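Local coordinates for DUF1214 domain-containing protein (Burkholderia cenocepacia, PDB 6ANS) that is of unknown function but belongs to the DUF1214 family and holds a phosphate and a sodium ion in the crystal, at residues Phe197-Arg200 with Arg201-Thr204; Ser242-Phe245 with Ala246-Ala250; Gly271-Pro274 with Asn275-Tyr278; Trp283-Ala286 with Ala287-Leu291; Ile323-Asn326 with Lys327-Arg331. One frame throughout, in Å; residues are numbered along the deposited sequence.

Interaction 1. Residues Phe197-Arg200 with Arg201-Thr204; sequences FLDR and RTET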
loop_
_atom_site.group_PDB
_atom_site.type_symbol
_atom_site.label_atom_id
_atom_site.label_comp_id
_atom_site.label_asym_id
_atom_site.label_seq_id
_atom_site.Cartn_x
_atom_site.Cartn_y
_atom_site.Cartn_z
ATOM N N PHE A 197 18.595 9.166 -0.494
ATOM C CA PHE A 197 18.743 10.071 -1.627
ATOM C C PHE A 197 19.290 11.417 -1.170
ATOM O O PHE A 197 18.748 12.032 -0.242
ATOM C CB PHE A 197 17.406 10.270 -2.346
ATOM C CG PHE A 197 16.913 9.029 -3.009
ATOM C CD1 PHE A 197 17.336 8.701 -4.284
ATOM C CD2 PHE A 197 16.068 8.157 -2.329
ATOM C CE1 PHE A 197 16.907 7.538 -4.888
ATOM C CE2 PHE A 197 15.630 6.988 -2.921
ATOM C CZ PHE A 197 16.056 6.677 -4.209
ATOM N N LEU A 198 20.365 11.869 -1.813
ATOM C CA LEU A 198 20.687 13.281 -1.693
ATOM C C LEU A 198 19.580 14.114 -2.333
ATOM O O LEU A 198 19.175 15.144 -1.786
ATOM C CB LEU A 198 22.041 13.592 -2.354
ATOM C CG LEU A 198 23.345 13.110 -1.711
ATOM C CD1 LEU A 198 24.529 13.396 -2.633
ATOM C CD2 LEU A 198 23.556 13.724 -0.334
ATOM N N ASP A 199 19.062 13.654 -3.475
ATOM C CA ASP A 199 18.095 14.404 -4.284
ATOM C C ASP A 199 17.379 13.389 -5.164
ATOM O O ASP A 199 17.975 12.863 -6.112
ATOM C CB ASP A 199 18.785 15.491 -5.120
ATOM C CG ASP A 199 17.803 16.305 -5.970
ATOM O OD1 ASP A 199 16.575 16.160 -5.803
ATOM O OD2 ASP A 199 18.262 17.108 -6.807
ATOM N N ARG A 200 16.127 13.089 -4.824
ATOM C CA ARG A 200 15.367 12.076 -5.547
ATOM C C ARG A 200 15.123 12.464 -7.000
ATOM O O ARG A 200 14.923 11.583 -7.845
ATOM C CB ARG A 200 14.031 11.851 -4.830
ATOM C CG ARG A 200 13.492 10.429 -4.841
ATOM C CD ARG A 200 12.280 10.329 -3.910
ATOM N NE ARG A 200 12.645 10.444 -2.497
ATOM C CZ ARG A 200 12.419 9.498 -1.593
ATOM N NH1 ARG A 200 11.818 8.375 -1.952
ATOM N NH2 ARG A 200 12.782 9.674 -0.329
ATOM N N ARG A 201 15.183 13.758 -7.320
ATOM C CA ARG A 201 14.896 14.191 -8.683
ATOM C C ARG A 201 15.978 13.760 -9.658
ATOM O O ARG A 201 15.687 13.531 -10.835
ATOM C CB ARG A 201 14.753 15.711 -8.740
ATOM C CG ARG A 201 13.352 16.225 -8.509
ATOM C CD ARG A 201 13.351 17.381 -7.526
ATOM N NE ARG A 201 14.697 17.867 -7.263
ATOM C CZ ARG A 201 15.155 19.048 -7.648
ATOM N NH1 ARG A 201 14.363 19.880 -8.310
ATOM N NH2 ARG A 201 16.406 19.394 -7.364
ATOM N N THR A 202 17.221 13.640 -9.193
ATOM C CA THR A 202 18.344 13.363 -10.077
ATOM C C THR A 202 19.030 12.028 -9.823
ATOM O O THR A 202 19.948 11.660 -10.576
ATOM C CB THR A 202 19.364 14.489 -9.959
ATOM O OG1 THR A 202 19.880 14.496 -8.625
ATOM C CG2 THR A 202 18.688 15.816 -10.261
ATOM N N GLU A 203 18.622 11.297 -8.799
ATOM C CA GLU A 203 19.192 9.997 -8.494
ATOM C C GLU A 203 18.199 8.920 -8.891
ATOM O O GLU A 203 16.985 9.136 -8.854
ATOM C CB GLU A 203 19.548 9.868 -7.023
ATOM C CG GLU A 203 20.768 10.652 -6.617
ATOM C CD GLU A 203 20.958 10.640 -5.121
ATOM O OE1 GLU A 203 19.959 10.437 -4.423
ATOM O OE2 GLU A 203 22.087 10.847 -4.638
ATOM N N THR A 204 18.709 7.840 -9.361
ATOM C CA THR A 204 17.870 6.738 -9.784
ATOM C C THR A 204 17.930 5.645 -8.736
ATOM O O THR A 204 19.041 5.268 -8.333
ATOM C CB THR A 204 18.371 6.212 -11.129
ATOM O OG1 THR A 204 18.244 7.249 -12.121
ATOM C CG2 THR A 204 17.584 4.983 -11.558
#

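Interaction 2. Residues Ser242-Phe245 with Ala246-Ala250; sequences SKLF and ADWAA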
loop_
_atom_site.group_PDB
_atom_site.type_symbol
_atom_site.label_atom_id
_atom_site.label_comp_id
_atom_site.label_asym_id
_atom_site.label_seq_id
_atom_site.Cartn_x
_atom_site.Cartn_y
_atom_site.Cartn_z
ATOM N N SER A 242 3.396 1.286 18.428
ATOM C CA SER A 242 2.924 2.552 18.977
ATOM C C SER A 242 3.379 2.712 20.421
ATOM O O SER A 242 3.824 3.793 20.820
ATOM C CB SER A 242 1.397 2.664 18.860
ATOM O OG SER A 242 0.687 1.627 19.536
ATOM N N LYS A 243 3.294 1.641 21.219
ATOM C CA LYS A 243 3.774 1.729 22.598
ATOM C C LYS A 243 5.269 2.040 22.642
ATOM O O LYS A 243 5.702 2.914 23.403
ATOM C CB LYS A 243 3.472 0.434 23.349
ATOM C CG LYS A 243 4.046 0.338 24.769
ATOM C CD LYS A 243 3.608 -0.992 25.412
ATOM C CE LYS A 243 4.359 -1.335 26.704
ATOM N NZ LYS A 243 4.612 -0.164 27.590
ATOM N N LEU A 244 6.059 1.350 21.810
ATOM C CA LEU A 244 7.517 1.509 21.813
ATOM C C LEU A 244 7.914 2.962 21.575
ATOM O O LEU A 244 8.656 3.556 22.363
ATOM C CB LEU A 244 8.157 0.614 20.734
ATOM C CG LEU A 244 9.641 0.852 20.396
ATOM C CD1 LEU A 244 10.528 0.578 21.629
ATOM C CD2 LEU A 244 10.129 0.019 19.190
ATOM N N PHE A 245 7.422 3.559 20.490
ATOM C CA PHE A 245 7.879 4.904 20.174
ATOM C C PHE A 245 7.155 5.978 20.973
ATOM O O PHE A 245 7.698 7.080 21.126
ATOM C CB PHE A 245 7.787 5.118 18.667
ATOM C CG PHE A 245 8.781 4.277 17.917
ATOM C CD1 PHE A 245 10.146 4.494 18.093
ATOM C CD2 PHE A 245 8.363 3.215 17.133
ATOM C CE1 PHE A 245 11.090 3.696 17.434
ATOM C CE2 PHE A 245 9.278 2.412 16.491
ATOM C CZ PHE A 245 10.655 2.655 16.641
ATOM N N ALA A 246 5.989 5.669 21.538
ATOM C CA ALA A 246 5.406 6.581 22.519
ATOM C C ALA A 246 6.217 6.592 23.814
ATOM O O ALA A 246 6.356 7.644 24.452
ATOM C CB ALA A 246 3.957 6.196 22.814
ATOM N N ASP A 247 6.756 5.435 24.224
ATOM C CA ASP A 247 7.695 5.422 25.350
ATOM C C ASP A 247 8.910 6.301 25.062
ATOM O O ASP A 247 9.359 7.057 25.932
ATOM C CB ASP A 247 8.141 3.995 25.669
ATOM C CG ASP A 247 7.026 3.146 26.260
ATOM O OD1 ASP A 247 5.974 3.700 26.675
ATOM O OD2 ASP A 247 7.200 1.911 26.286
ATOM N N TRP A 248 9.467 6.204 23.850
ATOM C CA TRP A 248 10.605 7.047 23.482
ATOM C C TRP A 248 10.248 8.527 23.569
ATOM O O TRP A 248 10.979 9.323 24.169
ATOM C CB TRP A 248 11.061 6.732 22.058
ATOM C CG TRP A 248 11.893 5.518 21.926
ATOM C CD1 TRP A 248 11.896 4.426 22.747
ATOM C CD2 TRP A 248 12.864 5.264 20.902
ATOM N NE1 TRP A 248 12.809 3.503 22.286
ATOM C CE2 TRP A 248 13.417 3.997 21.159
ATOM C CE3 TRP A 248 13.305 5.983 19.783
ATOM C CZ2 TRP A 248 14.394 3.435 20.347
ATOM C CZ3 TRP A 248 14.283 5.426 18.977
ATOM C CH2 TRP A 248 14.819 4.168 19.264
ATOM N N ALA A 249 9.143 8.922 22.928
ATOM C CA ALA A 249 8.812 10.340 22.867
ATOM C C ALA A 249 8.625 10.907 24.262
ATOM O O ALA A 249 9.155 11.980 24.576
ATOM C CB ALA A 249 7.560 10.565 22.010
ATOM N N ALA A 250 7.906 10.181 25.131
ATOM C CA ALA A 250 7.735 10.666 26.497
ATOM C C ALA A 250 9.067 10.742 27.237
ATOM O O ALA A 250 9.259 11.636 28.070
ATOM C CB ALA A 250 6.746 9.780 27.273
#

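Interaction 3. Residues Gly271-Pro274 with Asn275-Tyr278; sequences GGDP and NIYY. With PO4 (phosphate ion), chain E.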
loop_
_atom_site.group_PDB
_atom_site.type_symbol
_atom_site.label_atom_id
_atom_site.label_comp_id
_atom_site.label_asym_id
_atom_site.label_seq_id
_atom_site.Cartn_x
_atom_site.Cartn_y
_atom_site.Cartn_z
ATOM N N GLY A 271 16.400 -1.499 14.986
ATOM C CA GLY A 271 16.501 -1.607 13.546
ATOM C C GLY A 271 17.231 -0.474 12.869
ATOM O O GLY A 271 17.104 -0.325 11.648
ATOM N N GLY A 272 17.995 0.315 13.617
ATOM C CA GLY A 272 18.787 1.366 13.024
ATOM C C GLY A 272 19.845 0.824 12.077
ATOM O O GLY A 272 20.123 -0.371 11.983
ATOM N N ASP A 273 20.449 1.755 11.357
ATOM C CA ASP A 273 21.522 1.445 10.427
ATOM C C ASP A 273 22.835 1.714 11.141
ATOM O O ASP A 273 23.032 2.841 11.623
ATOM C CB ASP A 273 21.388 2.304 9.162
ATOM C CG ASP A 273 22.533 2.092 8.142
ATOM O OD1 ASP A 273 23.697 1.920 8.550
ATOM O OD2 ASP A 273 22.262 2.140 6.914
ATOM N N PRO A 274 23.751 0.744 11.225
ATOM C CA PRO A 274 24.973 0.940 12.032
ATOM C C PRO A 274 25.936 1.988 11.500
ATOM O O PRO A 274 26.906 2.290 12.209
ATOM C CB PRO A 274 25.629 -0.448 12.023
ATOM C CG PRO A 274 25.115 -1.096 10.785
ATOM C CD PRO A 274 23.679 -0.615 10.668
ATOM N N ASN A 275 25.725 2.534 10.289
ATOM C CA ASN A 275 26.496 3.686 9.827
ATOM C C ASN A 275 25.998 5.000 10.389
ATOM O O ASN A 275 26.663 6.022 10.203
ATOM C CB ASN A 275 26.472 3.817 8.297
ATOM C CG ASN A 275 27.330 2.790 7.619
ATOM O OD1 ASN A 275 28.387 2.408 8.132
ATOM N ND2 ASN A 275 26.890 2.333 6.458
ATOM N N ILE A 276 24.864 5.004 11.074
ATOM C CA ILE A 276 24.164 6.235 11.402
ATOM C C ILE A 276 24.317 6.527 12.885
ATOM O O ILE A 276 24.138 5.641 13.730
ATOM C CB ILE A 276 22.682 6.151 11.013
ATOM C CG1 ILE A 276 22.560 5.771 9.535
ATOM C CG2 ILE A 276 22.001 7.468 11.312
ATOM C CD1 ILE A 276 21.134 5.845 9.017
ATOM N N TYR A 277 24.640 7.774 13.190
ATOM C CA TYR A 277 24.636 8.301 14.543
ATOM C C TYR A 277 23.396 9.178 14.689
ATOM O O TYR A 277 23.204 10.122 13.909
ATOM C CB TYR A 277 25.927 9.088 14.795
ATOM C CG TYR A 277 26.192 9.439 16.234
ATOM C CD1 TYR A 277 25.695 10.611 16.782
ATOM C CD2 TYR A 277 26.978 8.616 17.039
ATOM C CE1 TYR A 277 25.959 10.960 18.094
ATOM C CE2 TYR A 277 27.246 8.952 18.370
ATOM C CZ TYR A 277 26.730 10.125 18.884
ATOM O OH TYR A 277 26.970 10.482 20.188
ATOM N N TYR A 278 22.539 8.837 15.648
ATOM C CA TYR A 278 21.218 9.436 15.793
ATOM C C TYR A 278 21.162 10.436 16.944
ATOM O O TYR A 278 21.809 10.258 17.986
ATOM C CB TYR A 278 20.161 8.363 16.042
ATOM C CG TYR A 278 19.986 7.324 14.948
ATOM C CD1 TYR A 278 18.993 7.478 13.972
ATOM C CD2 TYR A 278 20.769 6.174 14.914
ATOM C CE1 TYR A 278 18.811 6.524 12.974
ATOM C CE2 TYR A 278 20.596 5.211 13.917
ATOM C CZ TYR A 278 19.608 5.396 12.946
ATOM O OH TYR A 278 19.401 4.451 11.964
HETATM P P PO4 E . 16.720 5.373 9.844
HETATM O O1 PO4 E . 17.899 6.278 9.580
HETATM O O2 PO4 E . 15.614 6.233 10.369
HETATM O O3 PO4 E . 16.287 4.650 8.594
HETATM O O4 PO4 E . 17.165 4.360 10.869
#

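Interaction 4. Residues Trp283-Ala286 with Ala287-Leu291; sequences WSLA and ADEAL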
loop_
_atom_site.group_PDB
_atom_site.type_symbol
_atom_site.label_atom_id
_atom_site.label_comp_id
_atom_site.label_asym_id
_atom_site.label_seq_id
_atom_site.Cartn_x
_atom_site.Cartn_y
_atom_site.Cartn_z
ATOM N N TRP A 283 10.046 18.498 20.810
ATOM C CA TRP A 283 10.072 19.948 20.708
ATOM C C TRP A 283 8.678 20.491 20.995
ATOM O O TRP A 283 7.671 19.800 20.822
ATOM C CB TRP A 283 10.552 20.418 19.324
ATOM C CG TRP A 283 9.699 19.916 18.201
ATOM C CD1 TRP A 283 9.854 18.758 17.509
ATOM C CD2 TRP A 283 8.525 20.546 17.673
ATOM N NE1 TRP A 283 8.862 18.633 16.563
ATOM C CE2 TRP A 283 8.042 19.726 16.636
ATOM C CE3 TRP A 283 7.857 21.738 17.955
ATOM C CZ2 TRP A 283 6.912 20.056 15.883
ATOM C CZ3 TRP A 283 6.729 22.061 17.210
ATOM C CH2 TRP A 283 6.264 21.216 16.193
ATOM N N SER A 284 8.635 21.746 21.432
ATOM C CA SER A 284 7.394 22.415 21.798
ATOM C C SER A 284 7.559 23.904 21.544
ATOM O O SER A 284 8.403 24.543 22.179
ATOM C CB SER A 284 7.057 22.150 23.272
ATOM O OG SER A 284 5.894 22.851 23.662
ATOM N N LEU A 285 6.756 24.458 20.634
ATOM C CA LEU A 285 6.914 25.849 20.226
ATOM C C LEU A 285 5.564 26.529 20.084
ATOM O O LEU A 285 4.675 26.012 19.403
ATOM C CB LEU A 285 7.670 25.963 18.897
ATOM C CG LEU A 285 9.143 25.568 18.859
ATOM C CD1 LEU A 285 9.628 25.514 17.400
ATOM C CD2 LEU A 285 9.970 26.552 19.679
ATOM N N ALA A 286 5.431 27.703 20.695
ATOM C CA ALA A 286 4.306 28.569 20.396
ATOM C C ALA A 286 4.441 29.127 18.982
ATOM O O ALA A 286 5.498 29.045 18.347
ATOM C CB ALA A 286 4.215 29.710 21.412
ATOM N N ALA A 287 3.349 29.712 18.485
ATOM C CA ALA A 287 3.338 30.213 17.114
ATOM C C ALA A 287 4.389 31.295 16.893
ATOM O O ALA A 287 4.956 31.390 15.799
ATOM C CB ALA A 287 1.947 30.745 16.763
ATOM N N ASP A 288 4.688 32.093 17.919
ATOM C CA ASP A 288 5.643 33.187 17.802
ATOM C C ASP A 288 7.066 32.776 18.161
ATOM O O ASP A 288 7.943 33.644 18.245
ATOM C CB ASP A 288 5.226 34.368 18.688
ATOM C CG ASP A 288 5.179 34.013 20.174
ATOM O OD1 ASP A 288 5.437 32.848 20.536
ATOM O OD2 ASP A 288 4.919 34.922 20.992
ATOM N N GLU A 289 7.315 31.487 18.374
ATOM C CA GLU A 289 8.627 31.003 18.774
ATOM C C GLU A 289 9.292 30.207 17.660
ATOM O O GLU A 289 8.632 29.623 16.794
ATOM C CB GLU A 289 8.528 30.136 20.028
ATOM C CG GLU A 289 8.092 30.907 21.264
ATOM C CD GLU A 289 7.947 30.013 22.471
ATOM O OE1 GLU A 289 7.507 28.859 22.292
ATOM O OE2 GLU A 289 8.287 30.453 23.591
ATOM N N ALA A 290 10.618 30.186 17.702
ATOM C CA ALA A 290 11.412 29.398 16.780
ATOM C C ALA A 290 12.484 28.663 17.563
ATOM O O ALA A 290 12.985 29.159 18.578
ATOM C CB ALA A 290 12.050 30.276 15.691
ATOM N N LEU A 291 12.826 27.471 17.086
ATOM C CA LEU A 291 13.924 26.690 17.634
ATOM C C LEU A 291 15.118 26.835 16.703
ATOM O O LEU A 291 15.048 26.439 15.534
ATOM C CB LEU A 291 13.534 25.220 17.781
ATOM C CG LEU A 291 14.608 24.359 18.455
ATOM C CD1 LEU A 291 14.782 24.739 19.927
ATOM C CD2 LEU A 291 14.303 22.891 18.305
#

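Interaction 5. Residues Ile323-Asn326 with Lys327-Arg331; sequences ICVN and KHSAR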
loop_
_atom_site.group_PDB
_atom_site.type_symbol
_atom_site.label_atom_id
_atom_site.label_comp_id
_atom_site.label_asym_id
_atom_site.label_seq_id
_atom_site.Cartn_x
_atom_site.Cartn_y
_atom_site.Cartn_z
ATOM N N ILE A 323 9.973 19.884 5.770
ATOM C CA ILE A 323 10.110 19.413 7.143
ATOM C C ILE A 323 11.351 18.541 7.284
ATOM O O ILE A 323 11.555 17.881 8.314
ATOM C CB ILE A 323 8.829 18.685 7.605
ATOM C CG1 ILE A 323 8.467 17.521 6.671
ATOM C CG2 ILE A 323 7.655 19.696 7.672
ATOM C CD1 ILE A 323 9.066 16.176 7.073
ATOM N N CYS A 324 12.196 18.548 6.259
ATOM C CA CYS A 324 13.463 17.830 6.269
ATOM C C CYS A 324 14.497 18.649 5.505
ATOM O O CYS A 324 14.224 19.138 4.406
ATOM C CB CYS A 324 13.345 16.440 5.636
ATOM S SG CYS A 324 14.838 15.431 5.866
ATOM N N VAL A 325 15.683 18.767 6.082
ATOM C CA VAL A 325 16.819 19.462 5.490
ATOM C C VAL A 325 18.014 18.520 5.545
ATOM O O VAL A 325 18.229 17.850 6.563
ATOM C CB VAL A 325 17.099 20.779 6.239
ATOM C CG1 VAL A 325 18.510 21.190 6.076
ATOM C CG2 VAL A 325 16.191 21.874 5.706
ATOM N N ASN A 326 18.758 18.417 4.439
ATOM C CA ASN A 326 19.871 17.464 4.414
ATOM C C ASN A 326 21.154 18.037 3.817
ATOM O O ASN A 326 21.231 19.227 3.500
ATOM C CB ASN A 326 19.461 16.171 3.684
ATOM C CG ASN A 326 19.202 16.372 2.195
ATOM O OD1 ASN A 326 19.819 17.216 1.552
ATOM N ND2 ASN A 326 18.298 15.570 1.638
ATOM N N LYS A 327 22.167 17.176 3.659
ATOM C CA LYS A 327 23.468 17.603 3.160
ATOM C C LYS A 327 23.353 18.289 1.797
ATOM O O LYS A 327 24.132 19.196 1.490
ATOM C CB LYS A 327 24.402 16.393 3.088
ATOM C CG LYS A 327 25.717 16.667 2.389
ATOM C CD LYS A 327 26.721 15.549 2.601
ATOM C CE LYS A 327 28.084 15.950 2.029
ATOM N NZ LYS A 327 29.152 14.954 2.313
ATOM N N HIS A 328 22.378 17.882 0.988
ATOM C CA HIS A 328 22.150 18.442 -0.341
ATOM C C HIS A 328 21.442 19.786 -0.300
ATOM O O HIS A 328 21.678 20.629 -1.170
ATOM C CB HIS A 328 21.319 17.458 -1.174
ATOM C CG HIS A 328 20.729 18.054 -2.422
ATOM N ND1 HIS A 328 21.446 18.220 -3.590
ATOM C CD2 HIS A 328 19.482 18.526 -2.679
ATOM C CE1 HIS A 328 20.665 18.761 -4.510
ATOM N NE2 HIS A 328 19.472 18.960 -3.982
ATOM N N SER A 329 20.536 19.989 0.656
ATOM C CA SER A 329 19.712 21.186 0.665
ATOM C C SER A 329 20.098 22.225 1.711
ATOM O O SER A 329 19.716 23.389 1.557
ATOM C CB SER A 329 18.243 20.793 0.863
ATOM O OG SER A 329 18.069 20.229 2.144
ATOM N N ALA A 330 20.843 21.856 2.753
ATOM C CA ALA A 330 21.230 22.819 3.784
ATOM C C ALA A 330 22.375 23.693 3.290
ATOM O O ALA A 330 23.456 23.182 2.985
ATOM C CB ALA A 330 21.635 22.095 5.063
ATOM N N ARG A 331 22.159 25.008 3.261
ATOM C CA ARG A 331 23.218 25.965 2.947
ATOM C C ARG A 331 24.052 26.231 4.196
ATOM O O ARG A 331 23.488 26.506 5.259
ATOM C CB ARG A 331 22.646 27.295 2.436
ATOM C CG ARG A 331 21.673 27.212 1.265
ATOM C CD ARG A 331 22.300 26.816 -0.059
ATOM N NE ARG A 331 23.396 27.677 -0.514
ATOM C CZ ARG A 331 24.057 27.464 -1.650
ATOM N NH1 ARG A 331 23.716 26.437 -2.407
ATOM N NH2 ARG A 331 25.059 28.249 -2.020
#

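Interaction 1. Residues Phe197-Arg200 with Arg201-Thr204
E203 folds back against the start of the loop and presses its carboxylate against F197 and L198, the close-packed half of this contact. Its OE1 lies at the edge of the F197 ring, 3.1 Å from F197 CD1, with the ring and carboxylate planes 52° apart. OE2 reaches the aliphatic part of L198, 3.6 Å from L198 CB. Two weak, long bonds tie the carboxylate to the backbone: L198 N to E203 OE2 at 3.5 Å and D199 N to E203 OE1. The E203 chain is extended beyond CG, which carries the group this far back. R200 CG covers one face of the F197 ring over its centre, while the guanidinium of R200 makes a weak bond to N109 O. The backbone between is bent by an Asx turn: D199 OD1 accepts R201 N, and D199 O takes T202 N at 3.3 Å, so the loop between strands 188-196 and 207-212 reverses within a few residues. The more exposed side has little packing and belongs to charges, yet is firmly bonded. There R201 grips D199 side-on, NE to OD1 at 2.9 Å and NH2 to OD2 at 3.0 Å, the NE bond nearly straight and made to the syn lone pair. The two flat groups are nearly coplanar, 28° apart, and the R201 chain bends at chi2 and chi3 to bring the guanidinium edge alongside the carboxylate. D199 also touches H328 of another loop.

Interaction 2. Residues Ser242-Phe245 with Ala246-Ala250
F245 and W248 lie side by side on the helix, pointing the same way, with their rings turned across each other. The edge of F245 faces one side of the indole in a T-shaped stack, planes 79° apart and ring centroids 5.1 Å from each other. F245 CD1 and CE1 both meet the indole, CD1 3.9 Å from W248 CE3 and CE1 above the ring, offset toward its rim. In both residues CG is anti to the carbonyl carbon (chi1 -68° and -79°), which sends the two rings off the helix in step. L244 also runs alongside W248: its CD1 comes within 3.8 Å of W248 NE1, while its other methyl, CD2, lies over a face of the adjacent F245 ring, 3.6 Å above the plane. F245 on W248 is i to i+3 packing and L244 on W248 i to i+4, both on the long helix 224-251, whose backbone bonds, such as W248 N to L244 O at 3.1 Å, run regularly through the nine residues. K243 and D247 occupy another, less deeply buried flank. K243 reaches out extended as far as CE and bends at its last torsion, so that NZ stands 3.6 Å from D247 OD2, a long salt bridge. The D247 carboxylate has a second cationic partner: R53 forms a salt bridge with OD1. S242, buried against helix 60-83, returns its OG to V238 O and E239 O.

Interaction 3. Residues Gly271-Pro274 with Asn275-Tyr278
D273 touches both I276 and N275 across a tight turn, and its side chain can be followed atom by atom. CB packs against the end of I276, 3.6 Å from I276 CD1. CG leaves it anti to the backbone N (chi1 177°), which sets the carboxylate beside its own carbonyl carbon, next to the residues that follow. OD1 then takes N275 N at 2.7 Å, met nearly along the C-O axis, and also lies against N275 CB. OD2 turns the other way, to the hydroxyls of Y133 and S135. The bond from N275 N makes an Asx turn, superposed on the type I beta turn from D273 to I276, in which I276 N bonds to D273 O at 2.9 Å. The backbone N of D273 has its own partner, the hydroxyl of Y278, which accepts it at 3.0 Å in a nearly straight bond. That same hydroxyl donates to phosphate O4 over a very short 2.5 Å. I276 CG2 covers one face of the Y278 ring over its centre, 3.5 Å above the plane, which would limit the ring's rotation. The phosphate, probably from the crystallisation liquor, is also bonded by Y111, R194 and R366, consistent with a pocket able to hold an anion. The turn itself sits where helix 264-269 ends in a Schellman motif, with G271 at positive phi, and strand 276-284 begins. Strand 151-155 packs against D273, P274 and N275, and strand 360-368 lies beside I276 and Y278.

Interaction 4. Residues Trp283-Ala286 with Ala287-Leu291
A286, L285 and E289 carry this tight turn, E289 reaching back to meet the other two. E289 OE1 accepts A286 N at 2.9 Å, on the anti side and 27° out of the carboxylate plane, and the bond is close to straight. E289 CG is anti to the carbonyl carbon (chi1 -66°) and the chain is extended beyond it, which spans the distance back to the backbone. The tip also lies on A286 CB, 3.5 Å from E289 OE1. The main chain closes the same loop from the other end: E289 N bonds to A286 O at 3.0 Å, the i to i+3 bond of the type I beta turn A286 to E289. A286 thus gives its N-H to the side chain of E289 and its carbonyl to the backbone of the same residue. L285 turns inward instead. Its two methyls divide the work: CD2 rests on E289 CB, and CD1 lies 3.9 Å from L291 CB, the two leucines crossing at about a right angle. V342 and V380, from the neighbouring strands 338-343 and 377-382, close round L285. The turn therefore joins strand 276-284 of one sheet to strand 289-295 of the next. D288 OD1 approaches A286 CB, but its stronger partner is K382, at OD2. The carboxylates of E289 and D288 lie near the exposed A286 and A287, with L285 and L291 buried; the chemistry implies a corner held by two bonds between A286 and E289, one side-chain and one backbone, with L285 packed on L291 and E289 CB on the inner side.

Interaction 5. Residues Ile323-Asn326 with Lys327-Arg331
N326 closes the end of strand 324-326 by bonding to the residues that follow it. Its CG sits between its own backbone N and carbonyl carbon (chi1 67°), which brings OD1 over the turn, while ND2 is hydrogen-bonded to D108 OD2. K327 begins the turn; its extended side chain leads away to make a weak bond to C301 O, and K327 pairs by backbone with W304. H328 comes next, its N giving N326 OD1 a bond that is short, 2.7 Å, but weak because bent (128°), in the manner of an Asx turn. S329 does most. Its N also reaches N326 OD1, at 3.0 Å, with a second, weak bond to N326 O. In return S329 OG accepts N326 N at 3.0 Å in an almost straight line (175°). This reciprocal exchange resembles a capping box, though no regular helix follows. A330 N then bonds to N326 O at 2.8 Å, and A330 CB packs very tightly on V325 CG1, 3.4 Å apart. Chemically, OD1 and O of one asparagine share the N-H groups of H328, S329 and A330, two of these four bonds being weak, while its own N-H goes to S329 OG.

In the fold
Interaction 2, on one helix, and interaction 3, around the phosphate, are the buried contacts; interaction 1 lies at the surface, and interactions 4 and 5 are partly buried. Interactions 3 and 4 stand at the two ends of strand 276-284, with centres about 28 Å apart, and interaction 5 ends strand 324-326, the other outer strand of the same sheet. Interactions 1 and 5 touch: L198 O is 3.2 Å from H328 CB. Chemistry follows place. Aromatic and apolar packing governs interaction 2; turn hydrogen bonds, with one tyrosine hydroxyl to the phosphate, govern interaction 3. Interactions 1, 3, 4 and 5 all use an acidic or amide side chain to hold a turn; interaction 4 adds leucine packing.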